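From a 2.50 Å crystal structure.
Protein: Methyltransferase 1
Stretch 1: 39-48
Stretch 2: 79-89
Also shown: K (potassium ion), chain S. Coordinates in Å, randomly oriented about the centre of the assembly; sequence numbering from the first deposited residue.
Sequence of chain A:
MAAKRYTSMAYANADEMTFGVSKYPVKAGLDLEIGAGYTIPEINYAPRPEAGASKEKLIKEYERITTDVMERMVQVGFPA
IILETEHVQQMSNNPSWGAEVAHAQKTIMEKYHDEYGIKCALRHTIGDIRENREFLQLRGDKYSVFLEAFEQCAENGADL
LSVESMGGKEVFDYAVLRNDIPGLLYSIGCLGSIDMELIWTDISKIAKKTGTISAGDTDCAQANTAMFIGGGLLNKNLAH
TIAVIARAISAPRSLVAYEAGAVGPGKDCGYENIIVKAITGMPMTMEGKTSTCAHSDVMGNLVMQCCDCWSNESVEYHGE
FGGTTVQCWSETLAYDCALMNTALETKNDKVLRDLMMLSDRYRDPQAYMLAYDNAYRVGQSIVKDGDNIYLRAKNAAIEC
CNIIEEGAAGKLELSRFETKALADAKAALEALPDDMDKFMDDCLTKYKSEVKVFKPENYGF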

# COMPACT_ATOMS: atom_id res chain seq x y z
N THR A 39 7.46 16.50 11.55
CA THR A 39 6.28 15.69 11.29
C THR A 39 6.52 14.25 11.75
O THR A 39 7.66 13.79 11.78
CB THR A 39 5.92 15.69 9.80
OG1 THR A 39 7.03 15.21 9.03
CG2 THR A 39 5.54 17.11 9.33
N ILE A 40 5.45 13.56 12.13
CA ILE A 40 5.57 12.18 12.63
C ILE A 40 4.61 11.25 11.91
O ILE A 40 3.42 11.58 11.79
CB ILE A 40 5.25 12.09 14.12
CG1 ILE A 40 6.15 13.00 14.95
CG2 ILE A 40 5.41 10.68 14.60
CD1 ILE A 40 5.44 13.51 16.19
N PRO A 41 5.10 10.08 11.44
CA PRO A 41 4.14 9.14 10.85
C PRO A 41 3.27 8.50 11.92
O PRO A 41 3.74 8.23 13.02
CB PRO A 41 5.05 8.10 10.16
CG PRO A 41 6.33 8.14 10.96
CD PRO A 41 6.48 9.56 11.43
N GLU A 42 2.01 8.26 11.57
CA GLU A 42 1.04 7.63 12.48
C GLU A 42 0.41 6.46 11.73
O GLU A 42 -0.37 6.65 10.78
CB GLU A 42 -0.03 8.65 12.93
CG GLU A 42 -1.16 8.08 13.86
CD GLU A 42 -1.86 9.15 14.80
OE1 GLU A 42 -1.96 10.36 14.46
OE2 GLU A 42 -2.29 8.77 15.91
N ILE A 43 0.75 5.25 12.14
CA ILE A 43 0.27 4.07 11.41
C ILE A 43 -1.01 3.50 12.04
O ILE A 43 -1.13 3.39 13.27
CB ILE A 43 1.39 2.99 11.26
CG1 ILE A 43 0.92 1.80 10.41
CG2 ILE A 43 1.90 2.55 12.65
CD1 ILE A 43 0.83 2.06 8.89
N ASN A 44 -1.96 3.16 11.16
CA ASN A 44 -3.25 2.58 11.53
C ASN A 44 -3.38 1.20 10.93
O ASN A 44 -2.58 0.84 10.06
CB ASN A 44 -4.38 3.48 11.07
CG ASN A 44 -4.71 4.54 12.09
OD1 ASN A 44 -5.46 4.29 13.04
ND2 ASN A 44 -4.12 5.72 11.94
N TYR A 45 -4.35 0.42 11.43
CA TYR A 45 -4.43 -1.02 11.15
C TYR A 45 -5.73 -1.58 11.73
O TYR A 45 -6.25 -1.04 12.68
CB TYR A 45 -3.25 -1.78 11.79
CG TYR A 45 -2.85 -1.21 13.15
CD1 TYR A 45 -3.48 -1.61 14.31
CD2 TYR A 45 -1.83 -0.27 13.25
CE1 TYR A 45 -3.10 -1.07 15.54
CE2 TYR A 45 -1.46 0.26 14.45
CZ TYR A 45 -2.08 -0.13 15.59
OH TYR A 45 -1.68 0.42 16.78
N ALA A 46 -6.24 -2.66 11.12
CA ALA A 46 -7.39 -3.42 11.61
C ALA A 46 -6.95 -4.90 11.61
O ALA A 46 -6.40 -5.39 10.62
CB ALA A 46 -8.60 -3.23 10.70
N PRO A 47 -7.19 -5.60 12.73
CA PRO A 47 -6.91 -7.03 12.75
C PRO A 47 -7.81 -7.78 11.76
O PRO A 47 -8.79 -7.24 11.26
CB PRO A 47 -7.20 -7.43 14.19
CG PRO A 47 -8.05 -6.36 14.77
CD PRO A 47 -7.72 -5.10 14.02
N ARG A 48 -7.43 -9.02 11.44
CA ARG A 48 -8.26 -9.83 10.56
C ARG A 48 -9.49 -10.31 11.34
O ARG A 48 -9.44 -10.35 12.56
CB ARG A 48 -7.44 -11.00 10.02
CG ARG A 48 -6.39 -10.62 9.00
CD ARG A 48 -5.32 -11.67 8.91
NE ARG A 48 -4.42 -11.69 10.06
CZ ARG A 48 -3.24 -12.32 10.07
NH1 ARG A 48 -2.81 -12.97 8.99
NH2 ARG A 48 -2.46 -12.29 11.16
N PRO A 79 13.39 8.03 12.86
CA PRO A 79 13.60 8.46 14.26
C PRO A 79 12.34 8.49 15.16
O PRO A 79 12.48 8.63 16.37
CB PRO A 79 14.14 9.90 14.10
CG PRO A 79 13.37 10.42 12.95
CD PRO A 79 13.30 9.20 11.97
N ALA A 80 11.14 8.41 14.57
CA ALA A 80 9.89 8.55 15.36
C ALA A 80 8.67 7.88 14.72
O ALA A 80 8.58 7.71 13.50
CB ALA A 80 9.59 10.02 15.66
N ILE A 81 7.72 7.50 15.56
CA ILE A 81 6.55 6.87 15.03
C ILE A 81 5.42 6.86 16.06
O ILE A 81 5.68 6.70 17.25
CB ILE A 81 6.90 5.44 14.51
CG1 ILE A 81 5.83 4.93 13.52
CG2 ILE A 81 7.27 4.50 15.63
CD1 ILE A 81 4.81 4.16 14.15
N ILE A 82 4.18 7.03 15.60
CA ILE A 82 3.02 6.88 16.49
C ILE A 82 2.20 5.70 15.99
O ILE A 82 1.97 5.59 14.78
CB ILE A 82 2.12 8.12 16.45
CG1 ILE A 82 2.84 9.31 17.09
CG2 ILE A 82 0.80 7.84 17.13
CD1 ILE A 82 2.23 10.69 16.74
N LEU A 83 1.78 4.81 16.89
CA LEU A 83 0.82 3.75 16.53
C LEU A 83 -0.59 4.16 16.98
O LEU A 83 -0.80 4.59 18.13
CB LEU A 83 1.23 2.41 17.15
CG LEU A 83 2.51 1.70 16.63
CD1 LEU A 83 3.87 2.20 17.23
CD2 LEU A 83 2.38 0.17 16.77
N GLU A 84 -1.55 4.06 16.07
CA GLU A 84 -2.91 4.30 16.45
C GLU A 84 -3.75 3.03 16.37
O GLU A 84 -3.93 2.45 15.28
CB GLU A 84 -3.57 5.43 15.64
CG GLU A 84 -5.08 5.58 16.01
CD GLU A 84 -5.86 6.55 15.18
OE1 GLU A 84 -5.34 7.10 14.19
OE2 GLU A 84 -7.04 6.77 15.53
N THR A 85 -4.30 2.62 17.51
CA THR A 85 -5.23 1.50 17.59
C THR A 85 -6.67 1.99 17.66
O THR A 85 -7.09 2.54 18.69
CB THR A 85 -4.94 0.60 18.82
OG1 THR A 85 -3.55 0.25 18.83
CG2 THR A 85 -5.76 -0.67 18.79
N GLU A 86 -7.42 1.82 16.58
CA GLU A 86 -8.85 2.10 16.59
C GLU A 86 -9.58 0.90 17.09
O GLU A 86 -9.70 -0.06 16.38
CB GLU A 86 -9.36 2.42 15.20
CG GLU A 86 -8.76 3.70 14.66
CD GLU A 86 -9.29 4.09 13.32
OE1 GLU A 86 -9.18 3.31 12.34
OE2 GLU A 86 -9.83 5.22 13.21
N HIS A 87 -10.11 0.97 18.31
CA HIS A 87 -10.87 -0.13 18.90
C HIS A 87 -11.83 -0.80 17.92
O HIS A 87 -12.61 -0.12 17.29
CB HIS A 87 -11.64 0.34 20.14
CG HIS A 87 -10.77 0.56 21.34
ND1 HIS A 87 -11.26 0.54 22.62
CD2 HIS A 87 -9.43 0.78 21.46
CE1 HIS A 87 -10.27 0.75 23.48
NE2 HIS A 87 -9.16 0.90 22.80
N VAL A 88 -11.72 -2.11 17.75
CA VAL A 88 -12.89 -2.91 17.32
C VAL A 88 -13.92 -2.81 18.45
O VAL A 88 -13.55 -2.59 19.61
CB VAL A 88 -12.55 -4.41 17.05
CG1 VAL A 88 -11.58 -4.56 15.90
CG2 VAL A 88 -12.04 -5.08 18.30
N GLN A 89 -15.20 -2.98 18.13
CA GLN A 89 -16.27 -2.65 19.09
C GLN A 89 -16.08 -3.38 20.42
O GLN A 89 -16.31 -2.81 21.50
CB GLN A 89 -17.66 -2.91 18.50
CG GLN A 89 -17.93 -4.38 18.11
CD GLN A 89 -18.28 -5.29 19.32
OE1 GLN A 89 -18.70 -4.81 20.40
NE2 GLN A 89 -18.09 -6.60 19.14
K K S . -11.31 5.80 11.49
O HOH W 1 -5.99 1.72 13.77
O HOH W 2 -8.14 1.00 11.67

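Three backbone hydrogen bonds join the two stretches as neighbouring parallel strands. Ile82 N donates to Pro41 O (2.9 Å), Ile43 N donates to Ile82 O (2.9 Å), and Glu84 N donates to Ile43 O (2.9 Å, with a nearly linear angle of 173°). The bonds thus alternate between the strands, Ile82 using both its amide and its carbonyl and Ile43 doing the same, as parallel pairing requires. Proline suits position 41 because its carbonyl alone is called on here. Glu42 CA also approaches Ile82 O at 3.2 Å in a CA-H...O contact, and the strand axes come within 4.7 Å at an angle of 26°.

Beyond the last of these bonds, side chains take over. Asn44 ND2 donates to Glu84 OE1 (2.9 Å), the amide supplying a proton to the carboxylate of a buried, extended glutamate. Tyr45 and Thr85 join through their hydroxyls, Tyr45 OH lying 2.8 Å from Thr85 OG1. The tyrosine's p rotamer brings its ring against the second strand, with Glu84 O over one face, 3.2 Å from Tyr45 CZ, and Thr85 OG1 and Leu83 CB at the edge.

Water 1 fills the gap where direct backbone pairing has ceased. It accepts from Tyr45 N (3.1 Å) and Glu86 N (3.2 Å), and lies within hydrogen-bonding distance of Asn44 OD1 and Glu84 O, both at 2.7 Å. Water 2 links Tyr45 O (3.0 Å) to Glu86 OE1 (2.6 Å). The Glu86 carboxylate also binds the potassium ion, mainly through OE2, which lies 2.3 Å from K.

Glu42 and Ile82 share one face of the sheet. There Glu42 OE2 packs 3.4 Å from Ile82 CG2 and comes within 3.9 Å of Glu84 OE1; this proximity of like charges is accompanied by hydrogen bonds from both carboxylates to groups elsewhere in the structure. Ile40 extends the apolar part of the contact, its CG2 lying 3.8 Å from Ile82 CD1 and 4.4 Å from Ala80 CB.

Ile43 and Leu83 occupy the other face. Ile43 CG2 meets Ile81 CD1 at 3.6 Å and Leu83 CG at 4.1 Å, so one methyl touches two branched side chains. Pro41 CG adds a contact with Ile81 CG1 at 4.1 Å. Farther along, Pro47 CG and Val88 CG1 meet at 4.1 Å, a small apolar contact beyond the paired strands. Altogether the stretches bury 740 Å², with Tyr45, Ile82 and Glu84 the most extensively covered residues.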